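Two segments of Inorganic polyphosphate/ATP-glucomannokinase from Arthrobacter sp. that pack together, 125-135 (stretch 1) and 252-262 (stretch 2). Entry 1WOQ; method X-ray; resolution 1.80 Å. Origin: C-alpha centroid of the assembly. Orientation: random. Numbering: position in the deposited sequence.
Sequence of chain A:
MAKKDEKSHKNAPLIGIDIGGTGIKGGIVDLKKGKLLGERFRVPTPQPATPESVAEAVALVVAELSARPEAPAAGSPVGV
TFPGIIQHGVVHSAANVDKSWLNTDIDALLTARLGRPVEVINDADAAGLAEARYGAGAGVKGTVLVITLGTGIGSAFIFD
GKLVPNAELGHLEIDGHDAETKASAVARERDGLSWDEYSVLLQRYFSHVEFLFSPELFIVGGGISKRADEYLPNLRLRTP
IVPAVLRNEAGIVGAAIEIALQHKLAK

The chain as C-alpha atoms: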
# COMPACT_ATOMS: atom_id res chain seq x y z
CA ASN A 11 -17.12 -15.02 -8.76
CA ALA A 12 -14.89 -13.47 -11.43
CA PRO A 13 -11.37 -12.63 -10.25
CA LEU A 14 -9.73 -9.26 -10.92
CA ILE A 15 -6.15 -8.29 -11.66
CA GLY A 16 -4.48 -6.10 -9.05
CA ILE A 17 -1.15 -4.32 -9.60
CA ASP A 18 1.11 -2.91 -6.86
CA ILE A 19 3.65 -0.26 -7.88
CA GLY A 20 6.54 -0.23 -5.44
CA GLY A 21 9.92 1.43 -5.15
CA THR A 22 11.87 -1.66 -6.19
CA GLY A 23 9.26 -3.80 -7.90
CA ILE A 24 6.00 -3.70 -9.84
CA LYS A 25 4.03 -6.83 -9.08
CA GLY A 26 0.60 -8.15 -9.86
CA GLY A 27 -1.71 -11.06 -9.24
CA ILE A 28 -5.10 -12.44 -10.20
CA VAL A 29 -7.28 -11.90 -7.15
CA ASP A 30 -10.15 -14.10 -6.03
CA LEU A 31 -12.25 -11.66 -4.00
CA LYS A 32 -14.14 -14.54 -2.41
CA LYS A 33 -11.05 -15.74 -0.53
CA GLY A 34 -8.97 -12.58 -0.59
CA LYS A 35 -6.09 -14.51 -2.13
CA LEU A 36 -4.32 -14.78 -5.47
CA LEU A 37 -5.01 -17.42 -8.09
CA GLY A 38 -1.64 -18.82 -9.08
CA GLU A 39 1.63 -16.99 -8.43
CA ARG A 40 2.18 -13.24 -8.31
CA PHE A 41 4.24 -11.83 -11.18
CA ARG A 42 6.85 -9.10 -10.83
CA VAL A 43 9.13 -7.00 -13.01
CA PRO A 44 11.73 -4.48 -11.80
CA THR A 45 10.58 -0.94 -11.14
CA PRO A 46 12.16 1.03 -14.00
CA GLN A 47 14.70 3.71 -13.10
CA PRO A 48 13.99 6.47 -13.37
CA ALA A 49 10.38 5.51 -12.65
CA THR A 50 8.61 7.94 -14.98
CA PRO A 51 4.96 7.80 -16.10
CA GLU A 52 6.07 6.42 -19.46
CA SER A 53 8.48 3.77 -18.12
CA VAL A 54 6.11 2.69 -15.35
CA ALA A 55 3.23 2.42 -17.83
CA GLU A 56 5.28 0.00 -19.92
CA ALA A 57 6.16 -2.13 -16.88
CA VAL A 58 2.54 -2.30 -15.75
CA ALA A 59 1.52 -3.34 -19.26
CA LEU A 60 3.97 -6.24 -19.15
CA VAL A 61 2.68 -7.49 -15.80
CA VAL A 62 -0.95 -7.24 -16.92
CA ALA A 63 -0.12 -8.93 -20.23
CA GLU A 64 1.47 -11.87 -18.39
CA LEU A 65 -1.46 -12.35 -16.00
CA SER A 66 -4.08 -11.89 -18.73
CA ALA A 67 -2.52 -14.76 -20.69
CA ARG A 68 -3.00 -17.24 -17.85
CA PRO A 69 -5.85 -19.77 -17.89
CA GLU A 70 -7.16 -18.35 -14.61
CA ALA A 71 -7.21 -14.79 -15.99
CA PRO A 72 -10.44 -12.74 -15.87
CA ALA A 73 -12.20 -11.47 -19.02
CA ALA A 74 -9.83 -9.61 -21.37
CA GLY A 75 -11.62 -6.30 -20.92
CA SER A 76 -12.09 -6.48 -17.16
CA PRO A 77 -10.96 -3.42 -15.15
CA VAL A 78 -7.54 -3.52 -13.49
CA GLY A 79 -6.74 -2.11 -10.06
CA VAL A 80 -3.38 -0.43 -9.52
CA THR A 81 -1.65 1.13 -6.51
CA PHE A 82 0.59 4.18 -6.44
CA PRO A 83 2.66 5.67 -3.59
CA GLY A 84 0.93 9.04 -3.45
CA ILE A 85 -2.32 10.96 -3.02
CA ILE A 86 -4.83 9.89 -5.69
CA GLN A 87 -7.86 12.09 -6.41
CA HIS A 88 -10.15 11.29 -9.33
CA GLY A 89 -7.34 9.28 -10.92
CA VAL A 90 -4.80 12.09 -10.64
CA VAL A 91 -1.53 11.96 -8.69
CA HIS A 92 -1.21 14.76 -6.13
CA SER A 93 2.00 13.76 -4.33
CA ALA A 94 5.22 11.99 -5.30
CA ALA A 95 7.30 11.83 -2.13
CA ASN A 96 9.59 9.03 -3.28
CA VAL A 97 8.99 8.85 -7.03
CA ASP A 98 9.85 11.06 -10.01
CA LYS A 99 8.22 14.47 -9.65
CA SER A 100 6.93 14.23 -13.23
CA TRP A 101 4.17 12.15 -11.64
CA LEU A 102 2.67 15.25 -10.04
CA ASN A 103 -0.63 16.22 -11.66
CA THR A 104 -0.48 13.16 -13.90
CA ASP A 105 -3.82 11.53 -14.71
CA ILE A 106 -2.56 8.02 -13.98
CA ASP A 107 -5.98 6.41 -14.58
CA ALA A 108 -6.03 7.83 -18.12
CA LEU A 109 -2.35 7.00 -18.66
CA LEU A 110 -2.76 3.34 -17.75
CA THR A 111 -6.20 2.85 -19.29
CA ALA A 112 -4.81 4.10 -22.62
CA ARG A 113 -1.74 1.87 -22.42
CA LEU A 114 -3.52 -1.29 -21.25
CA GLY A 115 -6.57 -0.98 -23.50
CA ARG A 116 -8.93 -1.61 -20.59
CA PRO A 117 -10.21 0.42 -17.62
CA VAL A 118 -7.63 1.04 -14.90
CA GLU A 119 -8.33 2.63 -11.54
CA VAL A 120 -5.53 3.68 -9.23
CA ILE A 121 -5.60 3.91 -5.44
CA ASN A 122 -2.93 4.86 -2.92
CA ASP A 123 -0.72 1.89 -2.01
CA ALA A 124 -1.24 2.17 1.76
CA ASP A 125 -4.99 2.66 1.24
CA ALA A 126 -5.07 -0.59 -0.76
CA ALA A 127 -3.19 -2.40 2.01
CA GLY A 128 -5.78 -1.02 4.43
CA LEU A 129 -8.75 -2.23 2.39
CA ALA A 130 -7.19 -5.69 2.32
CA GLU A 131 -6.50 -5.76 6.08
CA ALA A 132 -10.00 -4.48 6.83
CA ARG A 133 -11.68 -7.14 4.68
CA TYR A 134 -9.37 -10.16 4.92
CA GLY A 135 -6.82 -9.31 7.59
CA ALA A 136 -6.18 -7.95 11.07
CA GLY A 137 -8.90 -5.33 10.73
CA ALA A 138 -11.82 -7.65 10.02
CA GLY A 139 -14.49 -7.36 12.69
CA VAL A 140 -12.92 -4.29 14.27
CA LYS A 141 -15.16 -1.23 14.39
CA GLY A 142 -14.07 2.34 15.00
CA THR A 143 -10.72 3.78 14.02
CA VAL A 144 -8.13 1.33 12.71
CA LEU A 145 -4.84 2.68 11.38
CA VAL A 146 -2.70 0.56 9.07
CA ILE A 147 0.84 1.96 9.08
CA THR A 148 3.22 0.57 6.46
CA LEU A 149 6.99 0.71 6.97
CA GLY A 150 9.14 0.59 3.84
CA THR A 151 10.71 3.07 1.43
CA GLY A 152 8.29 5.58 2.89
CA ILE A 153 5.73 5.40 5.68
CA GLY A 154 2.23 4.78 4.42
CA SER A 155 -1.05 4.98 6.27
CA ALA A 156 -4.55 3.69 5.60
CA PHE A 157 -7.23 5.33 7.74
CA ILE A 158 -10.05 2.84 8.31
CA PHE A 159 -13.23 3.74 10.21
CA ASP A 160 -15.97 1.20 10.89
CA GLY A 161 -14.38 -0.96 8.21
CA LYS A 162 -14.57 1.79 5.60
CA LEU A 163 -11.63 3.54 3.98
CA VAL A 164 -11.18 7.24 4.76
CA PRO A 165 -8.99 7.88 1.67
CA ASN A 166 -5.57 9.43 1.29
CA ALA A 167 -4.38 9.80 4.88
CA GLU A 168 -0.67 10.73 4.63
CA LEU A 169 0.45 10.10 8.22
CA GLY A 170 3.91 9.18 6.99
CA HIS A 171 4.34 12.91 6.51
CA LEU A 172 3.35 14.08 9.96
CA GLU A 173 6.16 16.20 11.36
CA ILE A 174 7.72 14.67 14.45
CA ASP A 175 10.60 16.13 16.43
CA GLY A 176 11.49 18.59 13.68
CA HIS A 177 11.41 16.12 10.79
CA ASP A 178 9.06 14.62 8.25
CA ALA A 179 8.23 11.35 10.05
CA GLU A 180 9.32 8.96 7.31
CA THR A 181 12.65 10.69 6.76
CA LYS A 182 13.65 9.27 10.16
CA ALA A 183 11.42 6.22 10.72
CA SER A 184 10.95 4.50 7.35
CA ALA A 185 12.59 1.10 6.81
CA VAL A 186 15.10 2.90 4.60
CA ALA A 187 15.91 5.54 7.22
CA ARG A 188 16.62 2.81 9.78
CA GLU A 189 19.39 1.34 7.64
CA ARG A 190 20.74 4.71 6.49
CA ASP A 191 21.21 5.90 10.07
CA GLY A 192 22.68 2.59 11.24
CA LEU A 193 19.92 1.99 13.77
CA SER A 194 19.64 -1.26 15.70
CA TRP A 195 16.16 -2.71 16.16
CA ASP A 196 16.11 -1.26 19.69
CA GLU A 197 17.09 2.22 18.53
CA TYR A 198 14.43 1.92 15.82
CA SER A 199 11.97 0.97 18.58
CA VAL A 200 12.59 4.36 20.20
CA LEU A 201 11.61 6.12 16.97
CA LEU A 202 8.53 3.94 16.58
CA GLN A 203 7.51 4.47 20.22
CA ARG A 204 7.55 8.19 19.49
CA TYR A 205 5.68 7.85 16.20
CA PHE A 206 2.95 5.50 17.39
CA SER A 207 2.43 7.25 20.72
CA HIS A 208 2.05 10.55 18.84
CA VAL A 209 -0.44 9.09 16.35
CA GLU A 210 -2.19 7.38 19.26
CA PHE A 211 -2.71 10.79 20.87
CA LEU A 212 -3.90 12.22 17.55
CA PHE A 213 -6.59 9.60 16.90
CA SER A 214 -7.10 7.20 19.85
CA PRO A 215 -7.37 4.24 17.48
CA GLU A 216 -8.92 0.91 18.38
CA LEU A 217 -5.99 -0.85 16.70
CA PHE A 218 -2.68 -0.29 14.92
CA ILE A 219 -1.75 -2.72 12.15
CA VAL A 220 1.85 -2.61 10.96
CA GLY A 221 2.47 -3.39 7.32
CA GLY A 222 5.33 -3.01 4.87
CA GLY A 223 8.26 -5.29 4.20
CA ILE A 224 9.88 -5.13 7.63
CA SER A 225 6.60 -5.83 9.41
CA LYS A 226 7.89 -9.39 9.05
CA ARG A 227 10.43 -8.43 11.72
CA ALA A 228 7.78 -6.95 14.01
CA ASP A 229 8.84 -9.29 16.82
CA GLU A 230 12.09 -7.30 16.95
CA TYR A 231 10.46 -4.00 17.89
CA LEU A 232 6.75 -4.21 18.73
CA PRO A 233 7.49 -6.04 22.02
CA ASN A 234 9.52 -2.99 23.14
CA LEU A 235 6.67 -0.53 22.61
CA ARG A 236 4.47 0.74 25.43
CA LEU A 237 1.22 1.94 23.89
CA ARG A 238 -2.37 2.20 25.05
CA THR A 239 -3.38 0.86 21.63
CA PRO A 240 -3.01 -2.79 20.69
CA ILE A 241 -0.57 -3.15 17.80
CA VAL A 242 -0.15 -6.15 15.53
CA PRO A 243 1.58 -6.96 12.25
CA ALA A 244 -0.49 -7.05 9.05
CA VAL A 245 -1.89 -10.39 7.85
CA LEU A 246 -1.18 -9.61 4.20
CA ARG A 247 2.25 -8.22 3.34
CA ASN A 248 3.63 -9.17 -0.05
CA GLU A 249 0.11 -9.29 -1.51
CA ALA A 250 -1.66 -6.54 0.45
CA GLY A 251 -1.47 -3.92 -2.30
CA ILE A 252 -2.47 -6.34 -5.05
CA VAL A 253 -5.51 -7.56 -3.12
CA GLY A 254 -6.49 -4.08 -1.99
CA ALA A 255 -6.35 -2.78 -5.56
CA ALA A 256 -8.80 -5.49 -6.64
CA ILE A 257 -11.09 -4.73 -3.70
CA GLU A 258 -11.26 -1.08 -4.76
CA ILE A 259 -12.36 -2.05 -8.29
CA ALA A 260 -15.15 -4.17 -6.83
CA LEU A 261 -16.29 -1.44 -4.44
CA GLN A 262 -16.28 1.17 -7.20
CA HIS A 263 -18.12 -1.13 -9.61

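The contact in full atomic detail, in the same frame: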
# COMPACT_ATOMS: atom_id res chain seq x y z
N ASP A 125 -3.53 2.77 1.20
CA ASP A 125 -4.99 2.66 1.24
C ASP A 125 -5.41 1.26 0.80
O ASP A 125 -6.31 0.65 1.39
CB ASP A 125 -5.66 3.70 0.33
CG ASP A 125 -5.69 5.09 0.95
OD1 ASP A 125 -5.19 5.27 2.08
OD2 ASP A 125 -6.23 6.00 0.29
N ALA A 126 -4.77 0.75 -0.25
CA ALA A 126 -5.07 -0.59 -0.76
C ALA A 126 -4.75 -1.63 0.32
O ALA A 126 -5.53 -2.54 0.57
CB ALA A 126 -4.26 -0.88 -2.03
N ALA A 127 -3.59 -1.48 0.95
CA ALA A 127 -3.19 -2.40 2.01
C ALA A 127 -4.24 -2.36 3.12
O ALA A 127 -4.56 -3.39 3.72
CB ALA A 127 -1.82 -2.01 2.56
N GLY A 128 -4.76 -1.17 3.40
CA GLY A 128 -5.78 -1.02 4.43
C GLY A 128 -7.08 -1.72 4.08
O GLY A 128 -7.68 -2.40 4.92
N LEU A 129 -7.52 -1.58 2.83
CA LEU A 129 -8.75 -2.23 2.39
C LEU A 129 -8.61 -3.74 2.58
O LEU A 129 -9.53 -4.41 3.06
CB LEU A 129 -9.02 -1.94 0.91
CG LEU A 129 -9.47 -0.54 0.50
CD1 LEU A 129 -9.50 -0.43 -1.02
CD2 LEU A 129 -10.84 -0.25 1.09
N ALA A 130 -7.45 -4.26 2.19
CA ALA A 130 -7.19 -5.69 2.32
C ALA A 130 -7.19 -6.14 3.78
O ALA A 130 -7.79 -7.17 4.10
CB ALA A 130 -5.86 -6.03 1.67
N GLU A 131 -6.54 -5.39 4.66
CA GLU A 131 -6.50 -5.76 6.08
C GLU A 131 -7.88 -5.66 6.72
O GLU A 131 -8.22 -6.46 7.59
CB GLU A 131 -5.53 -4.86 6.86
CG GLU A 131 -4.06 -5.13 6.59
CD GLU A 131 -3.67 -6.58 6.87
OE1 GLU A 131 -3.92 -7.07 7.98
OE2 GLU A 131 -3.10 -7.21 5.96
N ALA A 132 -8.66 -4.68 6.29
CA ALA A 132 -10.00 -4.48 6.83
C ALA A 132 -10.95 -5.61 6.44
O ALA A 132 -11.79 -6.04 7.24
CB ALA A 132 -10.56 -3.14 6.34
N ARG A 133 -10.81 -6.09 5.21
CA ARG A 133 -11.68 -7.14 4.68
C ARG A 133 -11.22 -8.57 4.91
O ARG A 133 -12.04 -9.44 5.23
CB ARG A 133 -11.88 -6.90 3.18
CG ARG A 133 -12.47 -8.08 2.41
CD ARG A 133 -13.89 -8.42 2.83
NE ARG A 133 -14.38 -9.60 2.13
CZ ARG A 133 -15.61 -10.09 2.24
NH1 ARG A 133 -15.96 -11.17 1.56
NH2 ARG A 133 -16.49 -9.49 3.03
N TYR A 134 -9.92 -8.82 4.77
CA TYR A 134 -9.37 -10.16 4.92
C TYR A 134 -8.30 -10.32 5.99
O TYR A 134 -7.85 -11.45 6.24
CB TYR A 134 -8.75 -10.61 3.59
CG TYR A 134 -9.64 -10.44 2.38
CD1 TYR A 134 -10.74 -11.27 2.18
CD2 TYR A 134 -9.36 -9.46 1.43
CE1 TYR A 134 -11.54 -11.13 1.04
CE2 TYR A 134 -10.15 -9.32 0.30
CZ TYR A 134 -11.24 -10.16 0.11
OH TYR A 134 -12.02 -10.02 -1.02
N GLY A 135 -7.88 -9.23 6.61
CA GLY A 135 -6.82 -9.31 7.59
C GLY A 135 -7.10 -8.95 9.03
O GLY A 135 -8.18 -9.22 9.56
N ILE A 252 -1.81 -5.66 -3.94
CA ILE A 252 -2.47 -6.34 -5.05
C ILE A 252 -3.93 -6.63 -4.71
O ILE A 252 -4.84 -6.31 -5.49
CB ILE A 252 -1.75 -7.67 -5.36
CG1 ILE A 252 -0.38 -7.38 -5.99
CG2 ILE A 252 -2.62 -8.54 -6.28
CD1 ILE A 252 0.51 -8.59 -6.13
N VAL A 253 -4.15 -7.22 -3.55
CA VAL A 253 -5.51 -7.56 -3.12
C VAL A 253 -6.34 -6.31 -2.91
O VAL A 253 -7.47 -6.23 -3.38
CB VAL A 253 -5.48 -8.40 -1.83
CG1 VAL A 253 -6.90 -8.65 -1.33
CG2 VAL A 253 -4.79 -9.73 -2.10
N GLY A 254 -5.77 -5.32 -2.23
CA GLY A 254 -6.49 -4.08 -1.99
C GLY A 254 -6.90 -3.36 -3.26
O GLY A 254 -7.96 -2.75 -3.32
N ALA A 255 -6.05 -3.44 -4.29
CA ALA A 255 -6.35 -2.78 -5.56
C ALA A 255 -7.58 -3.43 -6.20
O ALA A 255 -8.41 -2.75 -6.79
CB ALA A 255 -5.15 -2.88 -6.49
N ALA A 256 -7.67 -4.75 -6.08
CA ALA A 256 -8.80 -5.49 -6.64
C ALA A 256 -10.07 -5.14 -5.87
O ALA A 256 -11.13 -4.93 -6.46
CB ALA A 256 -8.54 -6.99 -6.57
N ILE A 257 -9.95 -5.08 -4.54
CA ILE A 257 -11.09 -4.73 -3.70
C ILE A 257 -11.68 -3.39 -4.15
O ILE A 257 -12.89 -3.27 -4.31
CB ILE A 257 -10.69 -4.59 -2.21
CG1 ILE A 257 -10.37 -5.97 -1.63
CG2 ILE A 257 -11.81 -3.91 -1.42
CD1 ILE A 257 -9.86 -5.92 -0.20
N GLU A 258 -10.81 -2.40 -4.35
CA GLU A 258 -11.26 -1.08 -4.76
C GLU A 258 -12.07 -1.14 -6.06
O GLU A 258 -13.10 -0.47 -6.17
CB GLU A 258 -10.06 -0.13 -4.94
CG GLU A 258 -10.44 1.33 -5.19
CD GLU A 258 -11.27 1.94 -4.06
OE1 GLU A 258 -11.46 1.27 -3.02
OE2 GLU A 258 -11.73 3.09 -4.21
N ILE A 259 -11.62 -1.92 -7.03
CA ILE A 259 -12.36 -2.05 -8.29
C ILE A 259 -13.78 -2.51 -7.98
O ILE A 259 -14.75 -1.92 -8.44
CB ILE A 259 -11.74 -3.11 -9.22
CG1 ILE A 259 -10.38 -2.65 -9.73
CG2 ILE A 259 -12.69 -3.38 -10.40
CD1 ILE A 259 -9.74 -3.64 -10.66
N ALA A 260 -13.87 -3.59 -7.21
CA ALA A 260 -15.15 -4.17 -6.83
C ALA A 260 -16.06 -3.16 -6.14
O ALA A 260 -17.23 -3.05 -6.48
CB ALA A 260 -14.92 -5.38 -5.92
N LEU A 261 -15.51 -2.44 -5.17
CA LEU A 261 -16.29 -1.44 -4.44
C LEU A 261 -16.79 -0.35 -5.38
O LEU A 261 -17.95 0.04 -5.31
CB LEU A 261 -15.45 -0.81 -3.33
CG LEU A 261 -15.00 -1.73 -2.18
CD1 LEU A 261 -14.17 -0.93 -1.19
CD2 LEU A 261 -16.22 -2.33 -1.50
N GLN A 262 -15.92 0.12 -6.25
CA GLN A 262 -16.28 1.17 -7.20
C GLN A 262 -17.34 0.68 -8.18
O GLN A 262 -18.30 1.39 -8.48
CB GLN A 262 -15.04 1.65 -7.96
CG GLN A 262 -13.93 2.17 -7.08
CD GLN A 262 -14.32 3.40 -6.29
OE1 GLN A 262 -15.26 3.37 -5.48
NE2 GLN A 262 -13.61 4.50 -6.51

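How do the two backbones meet? Both stretches are largely helical, and they cross almost at right angles, at 83°, with their axes only 7.0 Å apart at closest approach. The tightest point lies between Ala 126 and Gly 254, whose CA atoms are 4.0 Å apart. Each helix keeps its own backbone hydrogen bonds, and none passes between the two.

What allows so close an approach? Gly 254 has no side chain, so its CA comes within 3.1 Å of Ala 126 O in a CA-H...O contact. That oxygen also accepts the helical hydrogen bond from Ala 130 N. A CB on Gly 254 would clash with Ala 126 O. The small methyls of Ala 126 and Ala 130 suit the same crowded place: Ala 126 CB is 3.9 Å from Ala 255 N, and Ala 130 CB is 4.0 Å from Gly 254 N.

Which side chains interlock beside this crossing? Leu 129 and Ile 257, both buried and branched apolar side chains, each fill a hole in the opposing helix, and they have the largest shares of a contact that buries 380 Å² in all. Leu 129 sits among Gly 254, Ile 257, Glu 258 and Leu 261, its CD1 3.6 Å from Gly 254 O and its CD2 4.1 Å from Leu 261 CD1. Ile 257 enters among Leu 129, Ala 130, Arg 133 and Tyr 134; its CD1 lies 3.7 Å from Ala 130 CA.

How do the larger and polar residues take part? The Tyr 134 ring adds apolar surface, with CE2 3.4 Å from Ile 257 CD1 and 3.7 Å from Val 253 CG1, while its OH is hydrogen-bonded elsewhere in the structure. Glu 258 brings OE1 to 3.3 Å from Leu 129 CD1, a packing contact. Arg 133 offers its CB, 4.1 Å from Ile 257 CD1, and its end leads away.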